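Local coordinates for stage 0 sporulation protein A homolog (Desulfitobacterium hafniense, PDB 3MJQ) that may help to control the onset of sporulation in response to nutritional stress, this part being its PAS domain, at residues Asp10-Tyr23 / Trp94-Asp106. The protein carries 1 engineered substitution. Numbering follows the deposited sequence.
Sequences DMILIINREGRLLY and WHNEPCLFAIIKD
Met-11, Leu-13 and Ile-15 bond by their backbones to Ile-104, Ala-102 and Leu-100, joining the first and last strands of the PAS fold at the centre of its antiparallel sheet. The strand axes run 4.5 Å apart at 158°, with five firm hydrogen bonds and a weak one, Met-11 N to Ile-104 O. On the face carrying these residues, towards helices 27-32 and 53-65, side chains of the two strands interleave. Met-11, its chain bent at chi3 (-81°), brings CE to 3.8 Å from Ile-104 CG2, while Ile-104 CD1 leans along the sheet to Leu-13 CD1, 4.1 Å away. Ile-15 runs alongside Leu-100, its CG1 3.9 Å from Leu-100 CB, and both touch Phe-64 of helix 53-65.

The other face is met by the second subunit, where Phe-4 of that subunit packs on Ile-14 and stands edge-to-face with Trp-94. Here Phe-101, with CG anti to the backbone N (chi1 174°), lays its ring beside two isoleucines: Ile-12 CG2 approaches Phe-101 CE1 obliquely, 3.4 Å away, and Ile-14 CD1 meets the ring edge in plane. CG2, the other branch of Ile-14, fits between Trp-94 and Cys-99, 3.7 Å from Trp-94 CD1 and 3.5 Å from Cys-99 SG.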
loop_
_atom_site.group_PDB
_atom_site.type_symbol
_atom_site.label_atom_id
_atom_site.label_comp_id
_atom_site.label_asym_id
_atom_site.label_seq_id
_atom_site.Cartn_x
_atom_site.Cartn_y
_atom_site.Cartn_z
ATOM N N ASP A 10 -8.681 4.313 -0.999
ATOM C CA ASP A 10 -8.679 3.290 0.033
ATOM C C ASP A 10 -8.166 3.836 1.359
ATOM O O ASP A 10 -7.294 4.704 1.397
ATOM C CB ASP A 10 -7.817 2.109 -0.397
ATOM C CG ASP A 10 -8.521 1.195 -1.378
ATOM O OD1 ASP A 10 -9.465 1.653 -2.060
ATOM O OD2 ASP A 10 -8.120 0.015 -1.476
HETATM N N MSE A 11 -8.709 3.298 2.446
HETATM C CA MSE A 11 -8.339 3.711 3.791
HETATM C C MSE A 11 -6.929 3.237 4.162
HETATM O O MSE A 11 -6.581 2.057 4.029
HETATM C CB MSE A 11 -9.361 3.181 4.804
HETATM C CG MSE A 11 -10.784 3.684 4.627
HETATM SE SE MSE A 11 -12.039 2.740 5.779
HETATM C CE MSE A 11 -12.300 1.137 4.678
ATOM N N ILE A 12 -6.116 4.184 4.614
ATOM C CA ILE A 12 -4.759 3.884 4.991
ATOM C C ILE A 12 -4.558 4.371 6.389
ATOM O O ILE A 12 -4.874 5.512 6.708
ATOM C CB ILE A 12 -3.729 4.592 4.099
ATOM C CG1 ILE A 12 -3.710 3.964 2.706
ATOM C CG2 ILE A 12 -2.345 4.500 4.741
ATOM C CD1 ILE A 12 -2.829 4.704 1.730
ATOM N N LEU A 13 -4.023 3.486 7.215
ATOM C CA LEU A 13 -3.744 3.782 8.604
ATOM C C LEU A 13 -2.356 3.259 8.896
ATOM O O LEU A 13 -1.882 2.331 8.241
ATOM C CB LEU A 13 -4.726 3.049 9.526
ATOM C CG LEU A 13 -6.238 3.228 9.372
ATOM C CD1 LEU A 13 -6.951 2.237 10.284
ATOM C CD2 LEU A 13 -6.657 4.659 9.726
ATOM N N ILE A 14 -1.703 3.879 9.863
ATOM C CA ILE A 14 -0.405 3.414 10.303
ATOM C C ILE A 14 -0.699 3.224 11.787
ATOM O O ILE A 14 -1.128 4.156 12.452
ATOM C CB ILE A 14 0.712 4.470 10.091
ATOM C CG1 ILE A 14 1.224 4.437 8.653
ATOM C CG2 ILE A 14 1.896 4.152 10.972
ATOM C CD1 ILE A 14 0.390 5.177 7.681
ATOM N N ILE A 15 -0.516 2.018 12.306
ATOM C CA ILE A 15 -0.819 1.784 13.712
ATOM C C ILE A 15 0.354 1.132 14.424
ATOM O O ILE A 15 1.005 0.243 13.872
ATOM C CB ILE A 15 -2.108 0.921 13.854
ATOM C CG1 ILE A 15 -1.859 -0.511 13.392
ATOM C CG2 ILE A 15 -3.210 1.491 12.961
ATOM C CD1 ILE A 15 -1.525 -1.450 14.502
ATOM N N ASN A 16 0.617 1.585 15.649
ATOM C CA ASN A 16 1.735 1.082 16.444
ATOM C C ASN A 16 1.480 -0.235 17.151
ATOM O O ASN A 16 0.422 -0.841 17.012
ATOM C CB ASN A 16 2.165 2.122 17.479
ATOM C CG ASN A 16 1.100 2.393 18.506
ATOM O OD1 ASN A 16 0.573 1.476 19.125
ATOM N ND2 ASN A 16 0.779 3.661 18.703
ATOM N N ARG A 17 2.472 -0.665 17.918
ATOM C CA ARG A 17 2.410 -1.913 18.664
ATOM C C ARG A 17 1.247 -1.964 19.660
ATOM O O ARG A 17 0.696 -3.031 19.931
ATOM C CB ARG A 17 3.735 -2.118 19.401
ATOM C CG ARG A 17 3.977 -3.535 19.838
ATOM C CD ARG A 17 5.311 -4.022 19.312
ATOM N NE ARG A 17 5.449 -5.466 19.463
ATOM C CZ ARG A 17 6.487 -6.170 19.022
ATOM N NH1 ARG A 17 7.488 -5.559 18.399
ATOM N NH2 ARG A 17 6.526 -7.485 19.206
ATOM N N GLU A 18 0.883 -0.800 20.199
ATOM C CA GLU A 18 -0.198 -0.674 21.180
ATOM C C GLU A 18 -1.577 -0.528 20.571
ATOM O O GLU A 18 -2.571 -0.429 21.293
ATOM C CB GLU A 18 0.037 0.526 22.093
ATOM C CG GLU A 18 0.670 0.195 23.418
ATOM C CD GLU A 18 0.043 0.994 24.540
ATOM O OE1 GLU A 18 -0.319 2.167 24.292
ATOM O OE2 GLU A 18 -0.084 0.457 25.663
ATOM N N GLY A 19 -1.636 -0.485 19.244
ATOM C CA GLY A 19 -2.916 -0.362 18.576
ATOM C C GLY A 19 -3.417 1.056 18.420
ATOM O O GLY A 19 -4.592 1.276 18.153
ATOM N N ARG A 20 -2.538 2.031 18.595
ATOM C CA ARG A 20 -2.959 3.413 18.430
ATOM C C ARG A 20 -2.757 3.862 16.978
ATOM O O ARG A 20 -1.847 3.396 16.284
ATOM C CB ARG A 20 -2.206 4.338 19.403
ATOM C CG ARG A 20 -2.691 4.265 20.857
ATOM C CD ARG A 20 -4.219 4.211 20.939
ATOM N NE ARG A 20 -4.748 4.865 22.133
ATOM C CZ ARG A 20 -4.836 6.186 22.291
ATOM N NH1 ARG A 20 -4.428 7.004 21.328
ATOM N NH2 ARG A 20 -5.339 6.694 23.408
ATOM N N LEU A 21 -3.623 4.763 16.523
ATOM C CA LEU A 21 -3.564 5.264 15.158
ATOM C C LEU A 21 -2.592 6.412 14.929
ATOM O O LEU A 21 -2.946 7.580 15.096
ATOM C CB LEU A 21 -4.960 5.684 14.689
ATOM C CG LEU A 21 -5.838 4.629 13.993
ATOM C CD1 LEU A 21 -5.999 3.389 14.869
ATOM C CD2 LEU A 21 -7.201 5.232 13.680
ATOM N N LEU A 22 -1.374 6.069 14.527
ATOM C CA LEU A 22 -0.343 7.055 14.240
ATOM C C LEU A 22 -0.733 7.927 13.041
ATOM O O LEU A 22 -0.567 9.147 13.077
ATOM C CB LEU A 22 0.980 6.342 13.958
ATOM C CG LEU A 22 1.762 5.782 15.150
ATOM C CD1 LEU A 22 0.829 5.375 16.262
ATOM C CD2 LEU A 22 2.592 4.601 14.685
ATOM N N TYR A 23 -1.260 7.298 11.990
ATOM C CA TYR A 23 -1.677 8.007 10.778
ATOM C C TYR A 23 -2.955 7.468 10.139
ATOM O O TYR A 23 -3.243 6.279 10.219
ATOM C CB TYR A 23 -0.578 7.944 9.729
ATOM C CG TYR A 23 -0.992 8.555 8.420
ATOM C CD1 TYR A 23 -0.980 9.928 8.241
ATOM C CD2 TYR A 23 -1.420 7.755 7.369
ATOM C CE1 TYR A 23 -1.377 10.492 7.047
ATOM C CE2 TYR A 23 -1.821 8.303 6.171
ATOM C CZ TYR A 23 -1.797 9.676 6.013
ATOM O OH TYR A 23 -2.172 10.235 4.813
ATOM N N TRP A 94 7.449 3.928 12.061
ATOM C CA TRP A 94 7.094 5.321 11.791
ATOM C C TRP A 94 8.320 6.170 11.791
ATOM O O TRP A 94 8.843 6.526 10.724
ATOM C CB TRP A 94 6.080 5.884 12.773
ATOM C CG TRP A 94 5.174 6.783 12.008
ATOM C CD1 TRP A 94 4.743 6.580 10.724
ATOM C CD2 TRP A 94 4.594 8.023 12.433
ATOM N NE1 TRP A 94 3.939 7.615 10.318
ATOM C CE2 TRP A 94 3.831 8.518 11.340
ATOM C CE3 TRP A 94 4.652 8.774 13.614
ATOM C CZ2 TRP A 94 3.113 9.724 11.409
ATOM C CZ3 TRP A 94 3.934 9.982 13.680
ATOM C CH2 TRP A 94 3.185 10.444 12.579
ATOM N N HIS A 95 8.768 6.517 12.977
ATOM C CA HIS A 95 9.992 7.247 13.068
ATOM C C HIS A 95 10.989 6.224 13.605
ATOM O O HIS A 95 11.967 5.833 12.931
ATOM C CB HIS A 95 9.804 8.459 13.959
ATOM C CG HIS A 95 9.017 9.555 13.317
ATOM N ND1 HIS A 95 8.226 10.422 14.045
ATOM C CD2 HIS A 95 8.876 9.913 12.022
ATOM C CE1 HIS A 95 7.633 11.264 13.217
ATOM N NE2 HIS A 95 8.007 10.979 11.981
ATOM N N ASN A 96 10.752 5.791 14.849
ATOM C CA ASN A 96 11.604 4.771 15.488
ATOM C C ASN A 96 11.095 3.361 15.849
ATOM O O ASN A 96 11.890 2.414 15.924
ATOM C CB ASN A 96 12.233 5.314 16.773
ATOM C CG ASN A 96 13.518 6.012 16.528
ATOM O OD1 ASN A 96 14.260 5.680 15.599
ATOM N ND2 ASN A 96 13.804 7.004 17.355
ATOM N N GLU A 97 9.792 3.217 16.069
ATOM C CA GLU A 97 9.256 1.955 16.577
ATOM C C GLU A 97 8.422 1.137 15.631
ATOM O O GLU A 97 7.700 1.676 14.799
ATOM C CB GLU A 97 8.466 2.250 17.847
ATOM C CG GLU A 97 9.308 2.991 18.908
ATOM C CD GLU A 97 10.102 2.047 19.798
ATOM O OE1 GLU A 97 9.525 1.578 20.806
ATOM O OE2 GLU A 97 11.286 1.765 19.485
ATOM N N PRO A 98 8.505 -0.196 15.765
ATOM C CA PRO A 98 7.773 -1.139 14.921
ATOM C C PRO A 98 6.293 -0.784 14.894
ATOM O O PRO A 98 5.679 -0.534 15.937
ATOM C CB PRO A 98 8.025 -2.481 15.607
ATOM C CG PRO A 98 9.307 -2.277 16.334
ATOM C CD PRO A 98 9.150 -0.901 16.884
ATOM N N CYS A 99 5.722 -0.761 13.694
ATOM C CA CYS A 99 4.306 -0.460 13.524
ATOM C C CYS A 99 3.764 -1.140 12.268
ATOM O O CYS A 99 4.515 -1.748 11.507
ATOM C CB CYS A 99 4.090 1.051 13.435
ATOM S SG CYS A 99 4.354 1.740 11.806
ATOM N N LEU A 100 2.458 -1.039 12.051
ATOM C CA LEU A 100 1.849 -1.658 10.882
ATOM C C LEU A 100 1.328 -0.628 9.892
ATOM O O LEU A 100 0.738 0.378 10.280
ATOM C CB LEU A 100 0.713 -2.585 11.312
ATOM C CG LEU A 100 0.959 -4.101 11.316
ATOM C CD1 LEU A 100 2.414 -4.403 11.530
ATOM C CD2 LEU A 100 0.119 -4.751 12.401
ATOM N N PHE A 101 1.584 -0.877 8.610
ATOM C CA PHE A 101 1.121 0.001 7.539
ATOM C C PHE A 101 -0.035 -0.736 6.881
ATOM O O PHE A 101 0.141 -1.812 6.321
ATOM C CB PHE A 101 2.223 0.250 6.517
ATOM C CG PHE A 101 1.766 1.025 5.320
ATOM C CD1 PHE A 101 1.138 2.256 5.476
ATOM C CD2 PHE A 101 1.964 0.533 4.037
ATOM C CE1 PHE A 101 0.715 2.987 4.372
ATOM C CE2 PHE A 101 1.545 1.259 2.929
ATOM C CZ PHE A 101 0.919 2.490 3.101
ATOM N N ALA A 102 -1.223 -0.153 6.942
ATOM C CA ALA A 102 -2.385 -0.822 6.396
ATOM C C ALA A 102 -3.175 -0.053 5.357
ATOM O O ALA A 102 -3.484 1.135 5.522
ATOM C CB ALA A 102 -3.313 -1.222 7.531
ATOM N N ILE A 103 -3.508 -0.765 4.287
ATOM C CA ILE A 103 -4.313 -0.215 3.215
ATOM C C ILE A 103 -5.550 -1.115 3.237
ATOM O O ILE A 103 -5.459 -2.338 3.069
ATOM C CB ILE A 103 -3.569 -0.278 1.861
ATOM C CG1 ILE A 103 -2.152 0.311 2.043
ATOM C CG2 ILE A 103 -4.364 0.491 0.787
ATOM C CD1 ILE A 103 -1.305 0.392 0.777
ATOM N N ILE A 104 -6.699 -0.493 3.479
ATOM C CA ILE A 104 -7.955 -1.208 3.597
ATOM C C ILE A 104 -8.978 -0.969 2.497
ATOM O O ILE A 104 -9.341 0.176 2.216
ATOM C CB ILE A 104 -8.580 -0.862 4.931
ATOM C CG1 ILE A 104 -7.534 -1.113 6.015
ATOM C CG2 ILE A 104 -9.836 -1.700 5.172
ATOM C CD1 ILE A 104 -7.837 -0.429 7.308
ATOM N N LYS A 105 -9.446 -2.068 1.892
ATOM C CA LYS A 105 -10.451 -2.029 0.823
ATOM C C LYS A 105 -11.870 -2.284 1.345
ATOM O O LYS A 105 -12.154 -3.323 1.956
ATOM C CB LYS A 105 -10.131 -3.059 -0.268
ATOM C CG LYS A 105 -11.131 -3.055 -1.422
ATOM C CD LYS A 105 -10.769 -4.049 -2.517
ATOM C CE LYS A 105 -11.843 -4.076 -3.585
ATOM N NZ LYS A 105 -11.669 -5.240 -4.476
ATOM N N ASP A 106 -12.758 -1.325 1.116
ATOM C CA ASP A 106 -14.140 -1.479 1.533
ATOM C C ASP A 106 -14.754 -2.531 0.610
ATOM O O ASP A 106 -14.841 -2.325 -0.598
ATOM C CB ASP A 106 -14.872 -0.153 1.382
ATOM C CG ASP A 106 -16.348 -0.282 1.628
ATOM O OD1 ASP A 106 -16.820 -1.423 1.813
ATOM O OD2 ASP A 106 -17.038 0.758 1.629
#